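Local coordinates for protein 11S globulin isoform 1 (Cocos nucifera, PDB 5WPW) that serves as a seed storage protein, a nutrient reservoir of coconut and potential food allergen, built as a hexamer of 11S globulin subunits, at the interface of chains A and B. Numbering follows the deposited sequence. Chains: chain A/B, 11S globulin isoform 1.

Contact 1: the interface of chains A and B. Residues chain A 374, 381, 392-393, 403; chain B 158-159, 180, 192, 202, 204.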
loop_
_atom_site.group_PDB
_atom_site.type_symbol
_atom_site.label_atom_id
_atom_site.label_comp_id
_atom_site.label_asym_id
_atom_site.label_seq_id
_atom_site.Cartn_x
_atom_site.Cartn_y
_atom_site.Cartn_z
ATOM N N ILE A 374 29.830 11.051 5.795
ATOM C CA ILE A 374 30.806 10.555 6.764
ATOM C C ILE A 374 31.050 11.568 7.868
ATOM O O ILE A 374 31.099 11.196 9.039
ATOM C CB ILE A 374 32.113 10.171 6.039
ATOM C CG1 ILE A 374 31.830 9.084 5.007
ATOM C CG2 ILE A 374 33.143 9.632 7.006
ATOM C CD1 ILE A 374 33.050 8.582 4.262
ATOM N N LEU A 381 29.739 9.514 11.405
ATOM C CA LEU A 381 30.649 9.724 12.523
ATOM C C LEU A 381 29.993 10.563 13.603
ATOM O O LEU A 381 30.168 10.292 14.794
ATOM C CB LEU A 381 31.950 10.353 12.033
ATOM C CG LEU A 381 32.739 9.355 11.172
ATOM C CD1 LEU A 381 34.161 9.829 10.924
ATOM C CD2 LEU A 381 32.737 7.966 11.788
ATOM N N SER A 392 38.291 3.116 17.707
ATOM C CA SER A 392 38.305 2.713 16.299
ATOM C C SER A 392 39.541 3.221 15.570
ATOM O O SER A 392 40.138 2.500 14.757
ATOM C CB SER A 392 37.051 3.233 15.574
ATOM O OG SER A 392 35.852 2.717 16.162
ATOM N N TYR A 393 39.888 4.485 15.776
ATOM C CA TYR A 393 40.997 5.112 15.077
ATOM C C TYR A 393 42.243 5.246 15.948
ATOM O O TYR A 393 43.224 5.834 15.500
ATOM C CB TYR A 393 40.570 6.496 14.564
ATOM C CG TYR A 393 39.406 6.459 13.592
ATOM C CD1 TYR A 393 39.568 5.973 12.309
ATOM C CD2 TYR A 393 38.147 6.911 13.970
ATOM C CE1 TYR A 393 38.500 5.952 11.413
ATOM C CE2 TYR A 393 37.089 6.886 13.101
ATOM C CZ TYR A 393 37.260 6.403 11.830
ATOM O OH TYR A 393 36.171 6.380 10.977
ATOM N N VAL A 403 37.492 15.267 15.031
ATOM C CA VAL A 403 36.973 14.554 13.869
ATOM C C VAL A 403 35.453 14.665 13.822
ATOM O O VAL A 403 34.852 14.819 12.749
ATOM C CB VAL A 403 37.444 13.090 13.900
ATOM C CG1 VAL A 403 36.536 12.199 13.066
ATOM C CG2 VAL A 403 38.888 12.978 13.439
ATOM N N LEU B 158 34.474 1.519 8.050
ATOM C CA LEU B 158 34.664 2.941 8.303
ATOM C C LEU B 158 35.964 3.202 9.061
ATOM O O LEU B 158 36.507 4.310 9.001
ATOM C CB LEU B 158 33.478 3.507 9.097
ATOM C CG LEU B 158 32.120 3.741 8.420
ATOM C CD1 LEU B 158 31.256 4.684 9.265
ATOM C CD2 LEU B 158 32.284 4.265 7.021
ATOM N N ALA B 159 36.471 2.205 9.771
ATOM C CA ALA B 159 37.725 2.335 10.487
ATOM C C ALA B 159 38.416 0.987 10.480
ATOM O O ALA B 159 37.760 -0.052 10.378
ATOM C CB ALA B 159 37.490 2.813 11.915
ATOM N N LEU B 180 38.234 5.345 4.206
ATOM C CA LEU B 180 38.955 6.617 4.271
ATOM C C LEU B 180 40.371 6.488 3.724
ATOM O O LEU B 180 40.933 7.472 3.226
ATOM C CB LEU B 180 38.985 7.140 5.702
ATOM C CG LEU B 180 37.624 7.287 6.386
ATOM C CD1 LEU B 180 37.814 7.870 7.782
ATOM C CD2 LEU B 180 36.665 8.138 5.541
ATOM N N PHE B 192 37.255 17.014 6.480
ATOM C CA PHE B 192 36.996 16.941 7.911
ATOM C C PHE B 192 37.295 18.246 8.641
ATOM O O PHE B 192 36.882 18.395 9.793
ATOM C CB PHE B 192 37.795 15.791 8.532
ATOM C CG PHE B 192 37.215 14.409 8.234
ATOM C CD1 PHE B 192 36.761 14.087 6.964
ATOM C CD2 PHE B 192 37.117 13.457 9.223
ATOM C CE1 PHE B 192 36.221 12.833 6.685
ATOM C CE2 PHE B 192 36.576 12.187 8.950
ATOM C CZ PHE B 192 36.131 11.885 7.676
ATOM N N LEU B 202 43.143 8.857 10.761
ATOM C CA LEU B 202 41.853 8.281 10.404
ATOM C C LEU B 202 42.006 7.167 9.381
ATOM O O LEU B 202 41.205 6.227 9.372
ATOM C CB LEU B 202 40.913 9.361 9.878
ATOM C CG LEU B 202 40.346 10.235 10.989
ATOM C CD1 LEU B 202 39.648 11.418 10.378
ATOM C CD2 LEU B 202 39.401 9.456 11.909
ATOM N N CYS B 204 44.188 4.872 9.334
ATOM C CA CYS B 204 44.462 3.619 10.051
ATOM C C CYS B 204 45.538 2.783 9.354
ATOM O O CYS B 204 45.429 1.559 9.261
ATOM C CB CYS B 204 43.177 2.797 10.236
ATOM S SG CYS B 204 41.974 3.502 11.394
HETATM O O HOH W 1 34.463 17.285 11.420
#
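A:Tyr393 lies with its ring between B:Leu202 on one face and B:Ala159 on the other. CB starts the chain with only a looser approach to B:Leu202 CD2. CG stands beside the backbone N, anti to the carbonyl carbon (chi1 -60°), which carries the ring toward chain B. There, B:Leu202 CD2 sits 3.3 Å from the centroid of the A:Tyr393 ring, over the middle of one face, a CH-pi contact. The opposite face receives the methyl CB of B:Ala159, 3.8 Å from the A:Tyr393 centroid and set toward CE1 and CZ; A:Ser392 CB lies on this same side, nearer the rim. Covered on both faces, the ring should have little freedom to turn. A:Tyr393 CD1 also meets the thiol sulfur SG of B:Cys204 at 3.6 Å, while the carbonyl O of B:Leu202 approaches CD1 and CE1. At the tip, the phenol OH of A:Tyr393 donates a hydrogen bond of 2.9 Å to the carbonyl O of B:Leu158. The C=O...OH angle is 124°, but the donor stands 55° out of the carbonyl plane, off the lone-pair directions.

Beyond the tyrosine the contact is largely apolar. A:Val403 and B:Leu202 meet tip to tip, CG2 to CD1 at 3.5 Å; CD1 faces mainly the valine, while CD2 is the branch over the tyrosine ring. The far rim of the B:Phe192 ring, at CZ, touches CG2 of the engineered A:Ile374 at 3.8 Å, and A:Leu381 CD1 reaches neighbouring CE2 at about a right angle. B:Leu180 CD2 packs against A:Ile374 CD1, the two side chains sliding past each other in opposite directions. A water bridges the carbonyl O atoms of A:Val403 and B:Phe192.

In the fold, C-terminal helices 386-393 and 397-405 of chain A, with nearby loops, pack on 3-10 helix 179-182, helices 185-192 and 196-202 and the loops at 158-159 and 204 of chain B, the head-to-tail contact typical of 11S globulin trimers.

Contact 2: the interface of chains A and B. Residues chain A 384-386, 401, 404; chain B 101-104, 221.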
loop_
_atom_site.group_PDB
_atom_site.type_symbol
_atom_site.label_atom_id
_atom_site.label_comp_id
_atom_site.label_asym_id
_atom_site.label_seq_id
_atom_site.Cartn_x
_atom_site.Cartn_y
_atom_site.Cartn_z
ATOM N N MET A 384 28.126 8.479 16.239
ATOM C CA MET A 384 28.838 7.462 16.994
ATOM C C MET A 384 29.401 8.042 18.286
ATOM O O MET A 384 29.821 9.206 18.325
ATOM C CB MET A 384 29.978 6.880 16.153
ATOM C CG MET A 384 29.499 5.746 15.228
ATOM S SD MET A 384 30.831 5.225 14.153
ATOM C CE MET A 384 29.796 4.756 12.724
ATOM N N PRO A 385 29.397 7.258 19.364
ATOM C CA PRO A 385 29.971 7.742 20.629
ATOM C C PRO A 385 31.448 8.083 20.476
ATOM O O PRO A 385 32.199 7.381 19.792
ATOM C CB PRO A 385 29.766 6.561 21.583
ATOM C CG PRO A 385 28.602 5.776 20.977
ATOM C CD PRO A 385 28.771 5.927 19.498
ATOM N N VAL A 386 31.872 9.153 21.156
ATOM C CA VAL A 386 33.283 9.539 21.083
ATOM C C VAL A 386 34.191 8.343 21.354
ATOM O O VAL A 386 35.206 8.156 20.673
ATOM C CB VAL A 386 33.583 10.711 22.037
ATOM C CG1 VAL A 386 32.746 11.913 21.672
ATOM C CG2 VAL A 386 33.339 10.313 23.479
ATOM N N ARG A 401 36.940 14.244 19.225
ATOM C CA ARG A 401 35.978 15.343 19.162
ATOM C C ARG A 401 36.272 16.289 18.006
ATOM O O ARG A 401 35.353 16.940 17.493
ATOM C CB ARG A 401 35.947 16.109 20.485
ATOM C CG ARG A 401 35.082 15.441 21.544
ATOM C CD ARG A 401 35.152 16.165 22.893
ATOM N NE ARG A 401 34.308 17.363 22.945
ATOM C CZ ARG A 401 32.976 17.343 23.008
ATOM N NH1 ARG A 401 32.299 18.479 23.058
ATOM N NH2 ARG A 401 32.318 16.190 23.023
ATOM N N LYS A 404 34.812 14.641 14.991
ATOM C CA LYS A 404 33.362 14.554 15.091
ATOM C C LYS A 404 32.672 15.916 15.023
ATOM O O LYS A 404 31.618 16.047 14.384
ATOM C CB LYS A 404 33.008 13.815 16.384
ATOM C CG LYS A 404 31.570 13.808 16.777
ATOM C CD LYS A 404 31.339 12.642 17.739
ATOM C CE LYS A 404 29.969 12.709 18.366
ATOM N NZ LYS A 404 29.783 11.571 19.305
ATOM N N ARG B 101 29.520 16.975 26.603
ATOM C CA ARG B 101 30.434 15.868 26.860
ATOM C C ARG B 101 30.390 14.807 25.751
ATOM O O ARG B 101 31.426 14.409 25.218
ATOM C CB ARG B 101 30.122 15.218 28.209
ATOM C CG ARG B 101 30.924 13.958 28.435
ATOM C CD ARG B 101 30.765 13.386 29.829
ATOM N NE ARG B 101 29.475 12.732 30.048
ATOM C CZ ARG B 101 29.034 11.652 29.402
ATOM N NH1 ARG B 101 29.762 11.067 28.449
ATOM N NH2 ARG B 101 27.845 11.153 29.718
ATOM N N ASP B 102 29.189 14.350 25.409
ATOM C CA ASP B 102 29.020 13.310 24.400
ATOM C C ASP B 102 27.621 13.475 23.816
ATOM O O ASP B 102 26.698 13.914 24.507
ATOM C CB ASP B 102 29.230 11.908 25.017
ATOM C CG ASP B 102 29.642 10.815 23.988
ATOM O OD1 ASP B 102 29.716 11.083 22.776
ATOM O OD2 ASP B 102 29.859 9.637 24.412
ATOM N N GLU B 103 27.483 13.199 22.527
ATOM C CA GLU B 103 26.153 13.023 21.962
ATOM C C GLU B 103 26.284 12.046 20.809
ATOM O O GLU B 103 27.262 12.081 20.053
ATOM C CB GLU B 103 25.527 14.349 21.501
ATOM C CG GLU B 103 25.935 14.780 20.119
ATOM C CD GLU B 103 25.050 15.869 19.546
ATOM O OE1 GLU B 103 25.473 16.487 18.544
ATOM O OE2 GLU B 103 23.950 16.110 20.097
ATOM N N HIS B 104 25.319 11.153 20.701
ATOM C CA HIS B 104 25.361 10.154 19.648
ATOM C C HIS B 104 23.954 9.612 19.468
ATOM O O HIS B 104 23.020 9.998 20.182
ATOM C CB HIS B 104 26.366 9.049 19.982
ATOM C CG HIS B 104 26.148 8.416 21.322
ATOM N ND1 HIS B 104 25.256 7.387 21.526
ATOM C CD2 HIS B 104 26.726 8.656 22.525
ATOM C CE1 HIS B 104 25.273 7.036 22.798
ATOM N NE2 HIS B 104 26.165 7.785 23.426
ATOM N N VAL B 221 29.726 4.676 26.843
ATOM C CA VAL B 221 28.831 5.401 25.958
ATOM C C VAL B 221 27.649 5.838 26.806
ATOM O O VAL B 221 27.461 5.372 27.927
ATOM C CB VAL B 221 28.362 4.543 24.765
ATOM C CG1 VAL B 221 29.536 3.900 24.066
ATOM C CG2 VAL B 221 27.367 3.491 25.230
#
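The loop of A:Met384 and A:Pro385, the start of helix 386-393 and the helix 397-405 of chain A meet strand 102-104 of chain B, with B:Arg101 just before it and B:Val221 from a separate loop. A:Lys404 makes the main polar link, its chain extended beyond CG. Its amine NZ donates a hydrogen bond of 2.7 Å from A:Lys404 to B:Glu103 O, at a C=O...donor angle of 155°. A second, from A:Lys404 NZ to A:Met384 O, measures 2.6 Å; the donor is tilted from both carbonyl planes. The lysine thereby ties helix 397-405 and the loop of A:Met384, both of chain A, to the strand of chain B. A:Lys404 NZ also forms a salt bridge with the carboxylate OD1 of B:Asp102 at 3.5 Å.

A:Val386 N points almost straight (173° at the hydrogen) at B:Asp102 OD1, although at 3.3 Å the bond is weak. A carboxylate at a helix N-terminus may be favoured electrostatically. A:Arg401, bent at chi3, brings NH2 to 3.0 Å from B:Arg101 O, but its N-H points elsewhere: a close contact, not a hydrogen bond.

A:Pro385 lays its CG over one face of the B:His104 ring, 3.7 Å from the centroid, in CH-pi contact. The imidazole reaches this place with CG between backbone N and carbonyl carbon (chi1 54°). Alongside, A:Pro385 CB touches B:Val221 CG1.

Through these links the site fastens the C-terminal helical segment to an N-terminal cupin strand of the neighbouring subunit, and should support hexamer assembly.

Centred about 13 Å apart by their C-alpha atoms, contacts 1 and 2 share no residue but draw on the same two helices of chain A. Helix 386-393 gives its first residue to contact 2 and its last two to contact 1; helix 397-405 sends neighbouring positions, 403 and 404, to different sites. On chain B the sources differ: helices and loops, among them the one at 158-159, for contact 1, strand 102-104 and a loop for contact 2. The helix pair is thus held mainly by apolar packing at one place and polar links at another, which should fix its orientation between subunits of the hexamer.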